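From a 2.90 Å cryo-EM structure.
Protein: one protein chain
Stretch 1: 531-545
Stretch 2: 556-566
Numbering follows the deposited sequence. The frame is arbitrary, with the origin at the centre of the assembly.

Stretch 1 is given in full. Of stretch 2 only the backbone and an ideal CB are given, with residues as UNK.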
# COMPACT_ATOMS: atom_id res chain seq x y z
N PHE B 531 3.73 -21.22 8.82
CA PHE B 531 4.05 -22.59 9.20
C PHE B 531 4.82 -23.33 8.13
O PHE B 531 5.18 -24.49 8.35
CB PHE B 531 2.76 -23.34 9.54
CG PHE B 531 2.31 -23.15 10.96
CD1 PHE B 531 1.75 -21.95 11.37
CD2 PHE B 531 2.44 -24.17 11.89
CE1 PHE B 531 1.33 -21.77 12.67
CE2 PHE B 531 2.03 -23.99 13.19
CZ PHE B 531 1.47 -22.79 13.58
N THR B 532 5.08 -22.70 6.99
CA THR B 532 5.99 -23.22 5.98
C THR B 532 7.39 -22.64 6.13
O THR B 532 8.37 -23.39 6.15
CB THR B 532 5.45 -22.93 4.58
OG1 THR B 532 4.10 -23.37 4.48
CG2 THR B 532 6.29 -23.65 3.54
N ALA B 533 7.50 -21.32 6.28
CA ALA B 533 8.81 -20.71 6.43
C ALA B 533 9.47 -21.10 7.75
O ALA B 533 10.68 -21.39 7.79
CB ALA B 533 8.70 -19.19 6.32
N MET B 534 8.69 -21.11 8.84
CA MET B 534 9.23 -21.43 10.16
C MET B 534 9.74 -22.86 10.23
O MET B 534 10.65 -23.16 11.01
CB MET B 534 8.16 -21.19 11.22
CG MET B 534 8.58 -21.52 12.64
SD MET B 534 7.81 -23.03 13.24
CE MET B 534 6.08 -22.60 13.12
N CYS B 535 9.16 -23.77 9.43
CA CYS B 535 9.64 -25.14 9.39
C CYS B 535 10.69 -25.36 8.31
O CYS B 535 11.41 -26.36 8.36
CB CYS B 535 8.47 -26.10 9.18
SG CYS B 535 7.13 -25.91 10.38
N LEU B 536 10.78 -24.46 7.33
CA LEU B 536 11.73 -24.62 6.24
C LEU B 536 13.12 -24.09 6.58
O LEU B 536 14.12 -24.72 6.23
CB LEU B 536 11.21 -23.93 4.98
CG LEU B 536 12.20 -23.72 3.84
CD1 LEU B 536 12.57 -25.05 3.21
CD2 LEU B 536 11.62 -22.78 2.80
N PHE B 537 13.21 -22.94 7.24
CA PHE B 537 14.54 -22.33 7.36
C PHE B 537 15.43 -23.00 8.41
O PHE B 537 16.59 -23.32 8.11
CB PHE B 537 14.42 -20.83 7.62
CG PHE B 537 13.99 -20.04 6.41
CD1 PHE B 537 14.85 -19.87 5.34
CD2 PHE B 537 12.73 -19.48 6.34
CE1 PHE B 537 14.46 -19.15 4.23
CE2 PHE B 537 12.33 -18.76 5.24
CZ PHE B 537 13.20 -18.59 4.18
N PRO B 538 14.96 -23.21 9.65
CA PRO B 538 15.82 -23.92 10.62
C PRO B 538 16.17 -25.33 10.17
O PRO B 538 17.28 -25.80 10.47
CB PRO B 538 14.98 -23.93 11.90
CG PRO B 538 13.63 -23.55 11.51
CD PRO B 538 13.75 -22.69 10.31
N SER B 539 15.27 -26.02 9.47
CA SER B 539 15.61 -27.34 8.95
C SER B 539 16.73 -27.26 7.92
O SER B 539 17.59 -28.15 7.88
CB SER B 539 14.37 -28.00 8.36
OG SER B 539 13.91 -27.29 7.23
N LEU B 540 16.74 -26.21 7.10
CA LEU B 540 17.84 -26.01 6.17
C LEU B 540 19.15 -25.78 6.91
O LEU B 540 20.18 -26.39 6.59
CB LEU B 540 17.54 -24.83 5.25
CG LEU B 540 18.64 -24.48 4.24
CD1 LEU B 540 18.86 -25.61 3.26
CD2 LEU B 540 18.30 -23.19 3.51
N PHE B 541 19.14 -24.88 7.89
CA PHE B 541 20.36 -24.60 8.64
C PHE B 541 20.83 -25.81 9.44
O PHE B 541 22.03 -25.91 9.74
CB PHE B 541 20.15 -23.41 9.57
CG PHE B 541 20.19 -22.09 8.86
CD1 PHE B 541 21.16 -21.83 7.90
CD2 PHE B 541 19.26 -21.10 9.14
CE1 PHE B 541 21.20 -20.62 7.24
CE2 PHE B 541 19.30 -19.89 8.49
CZ PHE B 541 20.27 -19.65 7.54
N MET B 542 19.93 -26.73 9.80
CA MET B 542 20.34 -27.93 10.51
C MET B 542 20.85 -29.01 9.56
O MET B 542 21.78 -29.74 9.91
CB MET B 542 19.18 -28.47 11.34
CG MET B 542 19.54 -29.65 12.21
SD MET B 542 18.50 -29.79 13.67
CE MET B 542 19.50 -30.88 14.67
N MET B 543 20.27 -29.12 8.37
CA MET B 543 20.78 -30.04 7.37
C MET B 543 22.11 -29.59 6.80
O MET B 543 22.86 -30.42 6.28
CB MET B 543 19.77 -30.21 6.23
CG MET B 543 18.55 -31.04 6.60
SD MET B 543 18.92 -32.80 6.71
CE MET B 543 18.67 -33.30 5.01
N LEU B 544 22.42 -28.30 6.88
CA LEU B 544 23.73 -27.83 6.42
C LEU B 544 24.85 -28.35 7.30
O LEU B 544 25.84 -28.89 6.81
CB LEU B 544 23.75 -26.30 6.36
CG LEU B 544 23.38 -25.67 5.02
CD1 LEU B 544 23.59 -24.17 5.07
CD2 LEU B 544 24.20 -26.29 3.90
N ARG B 545 24.71 -28.19 8.62
CA ARG B 545 25.78 -28.58 9.53
C ARG B 545 25.88 -30.10 9.66
O ARG B 545 26.96 -30.68 9.51
CB ARG B 545 25.57 -27.95 10.90
CG ARG B 545 26.31 -28.67 12.02
CD ARG B 545 26.32 -27.86 13.30
NE ARG B 545 27.19 -26.69 13.19
CZ ARG B 545 27.43 -25.85 14.19
NH1 ARG B 545 28.23 -24.81 14.00
NH2 ARG B 545 26.86 -26.04 15.37
N UNK B 556 15.83 -37.44 -0.90
CA UNK B 556 14.42 -37.01 -0.80
C UNK B 556 14.20 -35.86 0.15
O UNK B 556 13.20 -35.14 0.01
CB UNK B 556 13.55 -38.18 -0.36
N UNK B 557 15.08 -35.65 1.13
CA UNK B 557 14.92 -34.53 2.04
C UNK B 557 15.44 -33.23 1.45
O UNK B 557 14.91 -32.16 1.76
CB UNK B 557 15.64 -34.82 3.36
N UNK B 558 16.47 -33.30 0.60
CA UNK B 558 16.96 -32.10 -0.06
C UNK B 558 16.09 -31.70 -1.24
O UNK B 558 15.94 -30.50 -1.52
CB UNK B 558 18.40 -32.31 -0.53
N UNK B 559 15.51 -32.68 -1.94
CA UNK B 559 14.65 -32.36 -3.08
C UNK B 559 13.41 -31.59 -2.64
O UNK B 559 12.92 -30.73 -3.38
CB UNK B 559 14.24 -33.64 -3.81
N UNK B 560 12.89 -31.87 -1.45
CA UNK B 560 11.70 -31.17 -0.97
C UNK B 560 12.00 -29.70 -0.70
O UNK B 560 11.23 -28.81 -1.10
CB UNK B 560 11.16 -31.84 0.30
N UNK B 561 13.11 -29.42 -0.03
CA UNK B 561 13.51 -28.03 0.19
C UNK B 561 13.81 -27.34 -1.13
O UNK B 561 13.48 -26.15 -1.31
CB UNK B 561 14.73 -27.96 1.11
N UNK B 562 14.43 -28.05 -2.07
CA UNK B 562 14.65 -27.48 -3.39
C UNK B 562 13.36 -27.10 -4.08
O UNK B 562 13.26 -26.03 -4.69
CB UNK B 562 15.43 -28.47 -4.26
N UNK B 563 12.35 -27.96 -3.99
CA UNK B 563 11.05 -27.66 -4.60
C UNK B 563 10.41 -26.45 -3.93
O UNK B 563 9.85 -25.58 -4.61
CB UNK B 563 10.12 -28.87 -4.50
N UNK B 564 10.48 -26.37 -2.60
CA UNK B 564 9.86 -25.24 -1.91
C UNK B 564 10.54 -23.93 -2.29
O UNK B 564 9.87 -22.92 -2.56
CB UNK B 564 9.92 -25.44 -0.39
N UNK B 565 11.87 -23.93 -2.35
CA UNK B 565 12.58 -22.70 -2.71
C UNK B 565 12.36 -22.33 -4.17
O UNK B 565 12.20 -21.15 -4.50
CB UNK B 565 14.08 -22.85 -2.43
N UNK B 566 12.33 -23.33 -5.06
CA UNK B 566 12.04 -23.04 -6.46
C UNK B 566 10.62 -22.53 -6.64
O UNK B 566 10.36 -21.73 -7.54
CB UNK B 566 12.26 -24.29 -7.32

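Both stretches are helical, and their axes come within 11.2 Å at an angle of 131° between N-to-C directions. Stretch 1 offers mostly Leu, Met and Phe side chains, so apolar partners are expected wherever stretch 2 faces it.

Position 556 has no atom of stretch 1 within 5.5 Å of its ideal CB. Nothing visible selects a side chain. It is Pro-556, which makes no contact here.

At 557 the CB points toward stretch 1, and its ideal position lies 3.8 Å from Met-543 CE. A small apolar residue suits this close approach. The residue is Ala-557, whose CB meets Met-543 CE at 3.8 Å.

Position 558 points sideways, with no stretch 1 atom near its ideal CB. Stretch 1 lies well beyond the CB. A large aromatic could span the distance to Leu-540, Met-543 and Leu-544; a long, flexible Met could reach part of the way, to Met-543 or Leu-540. The residue is Trp-558. Its CZ3 lies 3.6 Å from Leu-540 CD1. Met-543 CE sits over one face of the indole, 4.2 Å from the centroid of the five-membered ring, a CH-pi contact. Leu-544 CD2 lies at the ring edge, 4.2 Å from CH2 of Trp-558.

Position 559 is out of reach, so stretch 1 sets no preference. It is Arg-559, with NH1 hydrogen-bonded elsewhere in the structure. Position 560 points sideways into no contact; it is Leu-560.

The CB of 561 points toward stretch 1, 4.2 Å from Leu-536 CD1. Leu-536, Ser-539, Leu-540 and Met-543 frame a hole. Leu, Ile or Met could enter it. Met-561 is the knob. Its CG meets Leu-536 CD1 at 4.1 Å, its SD lies 3.9 Å from Leu-540 CA, and its CE reaches Met-543 CG at 3.6 Å.

Position 562 faces away, and many residues would fit as far as stretch 1 is concerned. It is Gly-562. Position 563 is out of reach; it is Ile-563.

At 564 the CB points toward stretch 1, 4.5 Å from Leu-536 CD1. A medium apolar residue such as Val, Ile or Leu suits. Ile-564 places CG2 3.7 Å from Leu-536 CD2, with Thr-532 CG2 at the margin.

Position 565 points sideways, and its ideal CB has no near neighbour. A long apolar or aromatic side chain could reach Leu-536, Phe-537 and Leu-540. Phe-565 does so with chi1 in m. Leu-536 CD2 lies over its ring face, 4.0 Å from the Phe-565 ring centroid, a CH-pi contact. Phe-537 CE1 approaches the edge, 3.8 Å from Phe-565 CZ.

Position 566 is out of reach and unconstrained here; it is Ala-566.

Stretch 2, residues 556-566: PAWRLMGIIFA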
# COMPACT_ATOMS: atom_id res chain seq x y z
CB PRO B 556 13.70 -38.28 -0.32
CG PRO B 556 14.57 -39.39 -0.75
CD PRO B 556 15.98 -38.89 -0.67
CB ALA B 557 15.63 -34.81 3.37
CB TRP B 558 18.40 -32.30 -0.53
CG TRP B 558 19.43 -32.11 0.55
CD1 TRP B 558 20.13 -33.08 1.20
CD2 TRP B 558 19.88 -30.86 1.09
NE1 TRP B 558 20.98 -32.51 2.12
CE2 TRP B 558 20.84 -31.15 2.07
CE3 TRP B 558 19.55 -29.52 0.85
CZ2 TRP B 558 21.49 -30.16 2.80
CZ3 TRP B 558 20.19 -28.54 1.58
CH2 TRP B 558 21.15 -28.86 2.54
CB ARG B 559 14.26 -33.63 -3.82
CG ARG B 559 15.37 -34.21 -4.67
CD ARG B 559 14.97 -35.56 -5.25
NE ARG B 559 16.08 -36.51 -5.22
CZ ARG B 559 15.93 -37.82 -5.05
NH1 ARG B 559 14.72 -38.34 -4.90
NH2 ARG B 559 16.99 -38.61 -5.03
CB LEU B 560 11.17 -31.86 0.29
CG LEU B 560 9.85 -31.34 0.85
CD1 LEU B 560 8.70 -31.72 -0.07
CD2 LEU B 560 9.63 -31.90 2.25
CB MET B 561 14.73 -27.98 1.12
CG MET B 561 14.48 -28.56 2.49
SD MET B 561 15.82 -28.25 3.64
CE MET B 561 16.52 -29.89 3.80
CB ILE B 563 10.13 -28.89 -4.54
CG1 ILE B 563 10.64 -29.98 -5.47
CG2 ILE B 563 8.70 -28.51 -4.89
CD1 ILE B 563 9.93 -31.29 -5.31
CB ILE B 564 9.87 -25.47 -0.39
CG1 ILE B 564 9.03 -26.69 -0.03
CG2 ILE B 564 9.35 -24.24 0.33
CD1 ILE B 564 8.90 -26.92 1.46
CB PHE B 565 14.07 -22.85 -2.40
CG PHE B 565 14.43 -22.49 -0.99
CD1 PHE B 565 14.50 -21.17 -0.60
CD2 PHE B 565 14.68 -23.48 -0.05
CE1 PHE B 565 14.83 -20.83 0.70
CE2 PHE B 565 15.01 -23.15 1.25
CZ PHE B 565 15.09 -21.82 1.62
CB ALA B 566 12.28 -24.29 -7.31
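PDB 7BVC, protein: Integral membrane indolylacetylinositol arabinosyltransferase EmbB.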